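Local coordinates for putative 3-hydroxybutyryl-CoA dehydratase (Rhodopseudomonas palustris, PDB 3HIN), which probably acts as a lyase of the enoyl-CoA hydratase/isomerase (crotonase) family, with 3-hydroxybutyryl-CoA dehydratase as its putative activity, at residues 59-73 against 105-118. Sequence-based numbering, arbitrary orientation.
Sequences IRAVVIHGIGDHFSA and CRVPVIAALKGAVI
Lys114 reaches from the end of strand 109-113 into the turn that follows strand 61-66. Its CB lies 4.0 Å from Asp69 O, and CG, set between backbone N and carbonyl carbon (chi1 62°), closes to 3.3 Å from the same Asp69 O. CD passes alongside the carbonyls of Gly68 and Asp69, CE comes near those of Gly66 and Gly68, and the extended chain delivers NZ to Gly66 O at 2.7 Å, with a weaker bond to Gly68 O. Replaced by alanine, the position would lose its ammonium group, and the Gly66 and Gly68 carbonyls would probably be left without that partner and the 66-69 turn less restrained.

Beyond the turn, His70 presents its ring edge to the other segment: ND1 accepts the Ala116 N-H, 3.0 Å away and only 2° out of the ring plane, which would restrain the ring's rotation. Phe71 points its CB toward 105-118, and Leu113 CD2 sits over the centre of one ring face, a CH-pi contact 3.6 Å from the centroid. Ser72 N and O then bond to Ala116 O and Ile118 N.

Before the turn the strands run parallel, bonded alternately from Val62 N to Ala112 N; Ile64 CD1 meets Val109 CG1 at 3.7 Å on the face that also carries Val62. Strand 26-31 flanks 61-66 on its other edge, strand 130-134 flanks 109-113, and helix 197-208 packs on the face bearing Val63 and Ile110, placing this pair mid-sheet in the crotonase fold.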
loop_
_atom_site.group_PDB
_atom_site.type_symbol
_atom_site.label_atom_id
_atom_site.label_comp_id
_atom_site.label_asym_id
_atom_site.label_seq_id
_atom_site.Cartn_x
_atom_site.Cartn_y
_atom_site.Cartn_z
ATOM N N ILE A 59 -5.261 22.278 -27.655
ATOM C CA ILE A 59 -4.936 20.865 -27.789
ATOM C C ILE A 59 -6.045 20.085 -27.098
ATOM O O ILE A 59 -6.406 20.392 -25.941
ATOM C CB ILE A 59 -3.569 20.509 -27.133
ATOM C CG1 ILE A 59 -2.378 21.171 -27.874
ATOM C CG2 ILE A 59 -3.372 18.952 -26.924
ATOM C CD1 ILE A 59 -2.322 20.968 -29.374
ATOM N N ARG A 60 -6.570 19.086 -27.819
ATOM C CA ARG A 60 -7.621 18.222 -27.265
ATOM C C ARG A 60 -7.298 16.733 -27.235
ATOM O O ARG A 60 -8.121 15.954 -26.790
ATOM C CB ARG A 60 -9.013 18.513 -27.880
ATOM C CG ARG A 60 -9.471 19.972 -27.643
ATOM C CD ARG A 60 -10.943 20.229 -28.044
ATOM N NE ARG A 60 -11.108 20.092 -29.487
ATOM C CZ ARG A 60 -10.752 20.996 -30.409
ATOM N NH1 ARG A 60 -10.194 22.176 -30.060
ATOM N NH2 ARG A 60 -10.941 20.704 -31.700
ATOM N N ALA A 61 -6.088 16.357 -27.656
ATOM C CA ALA A 61 -5.537 15.030 -27.545
ATOM C C ALA A 61 -4.034 15.062 -27.738
ATOM O O ALA A 61 -3.479 16.008 -28.332
ATOM C CB ALA A 61 -6.185 14.077 -28.560
ATOM N N VAL A 62 -3.401 14.012 -27.206
ATOM C CA VAL A 62 -1.975 13.789 -27.284
ATOM C C VAL A 62 -1.750 12.399 -27.836
ATOM O O VAL A 62 -2.281 11.439 -27.282
ATOM C CB VAL A 62 -1.261 13.826 -25.889
ATOM C CG1 VAL A 62 0.225 13.690 -26.119
ATOM C CG2 VAL A 62 -1.510 15.090 -25.181
ATOM N N VAL A 63 -0.968 12.292 -28.914
ATOM C CA VAL A 63 -0.469 10.991 -29.403
ATOM C C VAL A 63 1.023 10.906 -29.102
ATOM O O VAL A 63 1.793 11.773 -29.544
ATOM C CB VAL A 63 -0.684 10.850 -30.917
ATOM C CG1 VAL A 63 0.088 9.648 -31.473
ATOM C CG2 VAL A 63 -2.206 10.674 -31.183
ATOM N N ILE A 64 1.437 9.884 -28.346
ATOM C CA ILE A 64 2.837 9.609 -28.155
ATOM C C ILE A 64 3.268 8.429 -29.024
ATOM O O ILE A 64 2.609 7.396 -29.065
ATOM C CB ILE A 64 3.128 9.239 -26.754
ATOM C CG1 ILE A 64 2.708 10.339 -25.820
ATOM C CG2 ILE A 64 4.677 8.905 -26.587
ATOM C CD1 ILE A 64 2.811 9.875 -24.373
ATOM N N HIS A 65 4.360 8.586 -29.733
ATOM C CA HIS A 65 4.691 7.615 -30.766
ATOM C C HIS A 65 6.190 7.514 -30.907
ATOM O O HIS A 65 6.878 8.309 -30.357
ATOM C CB HIS A 65 4.040 8.025 -32.087
ATOM C CG HIS A 65 4.543 9.311 -32.655
ATOM N ND1 HIS A 65 5.281 9.375 -33.827
ATOM C CD2 HIS A 65 4.351 10.588 -32.262
ATOM C CE1 HIS A 65 5.584 10.635 -34.085
ATOM N NE2 HIS A 65 5.013 11.391 -33.161
ATOM N N GLY A 66 6.700 6.494 -31.587
ATOM C CA GLY A 66 8.164 6.343 -31.706
ATOM C C GLY A 66 8.676 6.657 -33.110
ATOM O O GLY A 66 8.022 6.350 -34.139
ATOM N N ILE A 67 9.812 7.351 -33.177
ATOM C CA ILE A 67 10.455 7.591 -34.472
ATOM C C ILE A 67 11.287 6.335 -34.643
ATOM O O ILE A 67 11.891 5.898 -33.689
ATOM C CB ILE A 67 11.375 8.800 -34.430
ATOM C CG1 ILE A 67 10.611 10.035 -33.902
ATOM C CG2 ILE A 67 11.985 9.073 -35.839
ATOM C CD1 ILE A 67 9.578 10.668 -34.898
ATOM N N GLY A 68 11.324 5.753 -35.842
ATOM C CA GLY A 68 12.120 4.558 -36.052
ATOM C C GLY A 68 11.255 3.315 -36.087
ATOM O O GLY A 68 10.033 3.391 -36.228
ATOM N N ASP A 69 11.876 2.169 -35.934
ATOM C CA ASP A 69 11.120 0.934 -35.880
ATOM C C ASP A 69 10.507 0.642 -34.507
ATOM O O ASP A 69 9.633 -0.205 -34.421
ATOM C CB ASP A 69 12.014 -0.234 -36.285
ATOM C CG ASP A 69 12.578 -0.089 -37.724
ATOM O OD1 ASP A 69 11.991 0.656 -38.572
ATOM O OD2 ASP A 69 13.622 -0.770 -37.989
ATOM N N HIS A 70 10.920 1.343 -33.450
ATOM C CA HIS A 70 10.485 0.942 -32.099
ATOM C C HIS A 70 9.750 2.037 -31.329
ATOM O O HIS A 70 9.979 3.255 -31.539
ATOM C CB HIS A 70 11.664 0.381 -31.253
ATOM C CG HIS A 70 12.457 -0.648 -31.978
ATOM N ND1 HIS A 70 12.098 -1.983 -31.984
ATOM C CD2 HIS A 70 13.510 -0.525 -32.827
ATOM C CE1 HIS A 70 12.936 -2.647 -32.769
ATOM N NE2 HIS A 70 13.794 -1.781 -33.297
ATOM N N PHE A 71 8.868 1.595 -30.428
ATOM C CA PHE A 71 8.297 2.514 -29.480
ATOM C C PHE A 71 9.364 2.943 -28.444
ATOM O O PHE A 71 9.854 4.086 -28.477
ATOM C CB PHE A 71 7.083 1.914 -28.821
ATOM C CG PHE A 71 6.395 2.885 -27.968
ATOM C CD1 PHE A 71 5.757 4.012 -28.545
ATOM C CD2 PHE A 71 6.416 2.753 -26.613
ATOM C CE1 PHE A 71 5.104 4.967 -27.703
ATOM C CE2 PHE A 71 5.730 3.700 -25.750
ATOM C CZ PHE A 71 5.121 4.791 -26.274
ATOM N N SER A 72 9.750 2.028 -27.566
ATOM C CA SER A 72 10.841 2.268 -26.632
ATOM C C SER A 72 11.256 0.954 -26.034
ATOM O O SER A 72 10.426 0.126 -25.649
ATOM C CB SER A 72 10.452 3.257 -25.533
ATOM O OG SER A 72 11.427 3.285 -24.507
ATOM N N ALA A 73 12.563 0.755 -25.986
ATOM C CA ALA A 73 13.161 -0.407 -25.378
ATOM C C ALA A 73 13.365 -0.168 -23.896
ATOM O O ALA A 73 14.056 -0.921 -23.250
ATOM C CB ALA A 73 14.520 -0.690 -26.069
ATOM N N CYS A 105 -3.373 13.578 -17.371
ATOM C CA CYS A 105 -3.414 14.646 -18.384
ATOM C C CYS A 105 -4.858 15.169 -18.547
ATOM O O CYS A 105 -5.829 14.408 -18.473
ATOM C CB CYS A 105 -2.898 14.082 -19.723
ATOM S SG CYS A 105 -2.699 15.289 -21.114
ATOM N N ARG A 106 -5.017 16.438 -18.840
ATOM C CA ARG A 106 -6.362 16.943 -18.971
ATOM C C ARG A 106 -7.058 16.487 -20.265
ATOM O O ARG A 106 -8.300 16.415 -20.347
ATOM C CB ARG A 106 -6.439 18.439 -18.792
ATOM C CG ARG A 106 -5.903 19.163 -19.883
ATOM C CD ARG A 106 -6.499 20.626 -19.993
ATOM N NE ARG A 106 -5.609 21.297 -20.963
ATOM C CZ ARG A 106 -5.794 21.275 -22.277
ATOM N NH1 ARG A 106 -6.888 20.734 -22.771
ATOM N NH2 ARG A 106 -4.933 21.827 -23.098
ATOM N N VAL A 107 -6.274 16.079 -21.233
ATOM C CA VAL A 107 -6.848 15.448 -22.423
ATOM C C VAL A 107 -6.409 14.006 -22.589
ATOM O O VAL A 107 -5.415 13.567 -21.974
ATOM C CB VAL A 107 -6.466 16.266 -23.662
ATOM C CG1 VAL A 107 -7.069 17.664 -23.513
ATOM C CG2 VAL A 107 -4.930 16.274 -23.876
ATOM N N PRO A 108 -7.145 13.238 -23.431
ATOM C CA PRO A 108 -6.680 11.837 -23.480
ATOM C C PRO A 108 -5.350 11.676 -24.216
ATOM O O PRO A 108 -5.089 12.365 -25.207
ATOM C CB PRO A 108 -7.747 11.111 -24.262
ATOM C CG PRO A 108 -8.842 12.127 -24.584
ATOM C CD PRO A 108 -8.504 13.436 -23.994
ATOM N N VAL A 109 -4.566 10.715 -23.739
ATOM C CA VAL A 109 -3.282 10.365 -24.339
ATOM C C VAL A 109 -3.372 8.997 -25.003
ATOM O O VAL A 109 -3.809 8.002 -24.376
ATOM C CB VAL A 109 -2.210 10.337 -23.287
ATOM C CG1 VAL A 109 -0.845 9.999 -23.905
ATOM C CG2 VAL A 109 -2.167 11.679 -22.564
ATOM N N ILE A 110 -2.950 8.952 -26.274
ATOM C CA ILE A 110 -2.970 7.738 -27.037
ATOM C C ILE A 110 -1.526 7.370 -27.349
ATOM O O ILE A 110 -0.796 8.200 -27.862
ATOM C CB ILE A 110 -3.821 7.928 -28.378
ATOM C CG1 ILE A 110 -5.250 8.406 -28.043
ATOM C CG2 ILE A 110 -3.881 6.621 -29.223
ATOM C CD1 ILE A 110 -5.581 9.721 -28.633
ATOM N N ALA A 111 -1.137 6.129 -27.108
ATOM C CA ALA A 111 0.222 5.676 -27.459
ATOM C C ALA A 111 0.164 4.773 -28.704
ATOM O O ALA A 111 -0.620 3.816 -28.746
ATOM C CB ALA A 111 0.828 4.915 -26.271
ATOM N N ALA A 112 0.959 5.098 -29.720
ATOM C CA ALA A 112 1.030 4.325 -30.924
ATOM C C ALA A 112 2.172 3.364 -30.744
ATOM O O ALA A 112 3.320 3.810 -30.592
ATOM C CB ALA A 112 1.238 5.286 -32.159
ATOM N N LEU A 113 1.886 2.059 -30.652
ATOM C CA LEU A 113 2.934 1.076 -30.331
ATOM C C LEU A 113 3.444 0.286 -31.555
ATOM O O LEU A 113 2.679 -0.141 -32.394
ATOM C CB LEU A 113 2.459 0.139 -29.229
ATOM C CG LEU A 113 1.806 0.832 -28.022
ATOM C CD1 LEU A 113 1.372 -0.264 -27.058
ATOM C CD2 LEU A 113 2.763 1.784 -27.331
ATOM N N LYS A 114 4.752 0.149 -31.692
ATOM C CA LYS A 114 5.329 -0.723 -32.736
ATOM C C LYS A 114 6.630 -1.256 -32.173
ATOM O O LYS A 114 7.127 -0.667 -31.240
ATOM C CB LYS A 114 5.640 0.093 -34.012
ATOM C CG LYS A 114 6.680 1.225 -33.828
ATOM C CD LYS A 114 6.679 2.112 -35.080
ATOM C CE LYS A 114 7.419 3.403 -34.786
ATOM N NZ LYS A 114 7.442 4.397 -35.948
ATOM N N GLY A 115 7.172 -2.337 -32.746
ATOM C CA GLY A 115 8.500 -2.840 -32.391
ATOM C C GLY A 115 8.583 -2.974 -30.877
ATOM O O GLY A 115 7.633 -3.321 -30.232
ATOM N N ALA A 116 9.720 -2.642 -30.311
ATOM C CA ALA A 116 9.941 -2.870 -28.882
ATOM C C ALA A 116 9.083 -1.975 -27.970
ATOM O O ALA A 116 8.973 -0.758 -28.177
ATOM C CB ALA A 116 11.476 -2.765 -28.575
ATOM N N VAL A 117 8.377 -2.598 -27.017
ATOM C CA VAL A 117 7.618 -1.865 -25.963
ATOM C C VAL A 117 7.952 -2.598 -24.700
ATOM O O VAL A 117 7.213 -3.473 -24.228
ATOM C CB VAL A 117 6.092 -1.921 -26.204
ATOM C CG1 VAL A 117 5.361 -1.130 -25.110
ATOM C CG2 VAL A 117 5.693 -1.417 -27.745
ATOM N N ILE A 118 9.132 -2.337 -24.191
ATOM C CA ILE A 118 9.598 -3.196 -23.147
ATOM C C ILE A 118 10.096 -2.407 -21.940
ATOM O O ILE A 118 10.652 -1.318 -22.113
ATOM C CB ILE A 118 10.667 -4.235 -23.655
ATOM C CG1 ILE A 118 12.036 -3.618 -23.793
ATOM C CG2 ILE A 118 10.278 -4.884 -25.002
ATOM C CD1 ILE A 118 12.999 -4.534 -24.757
#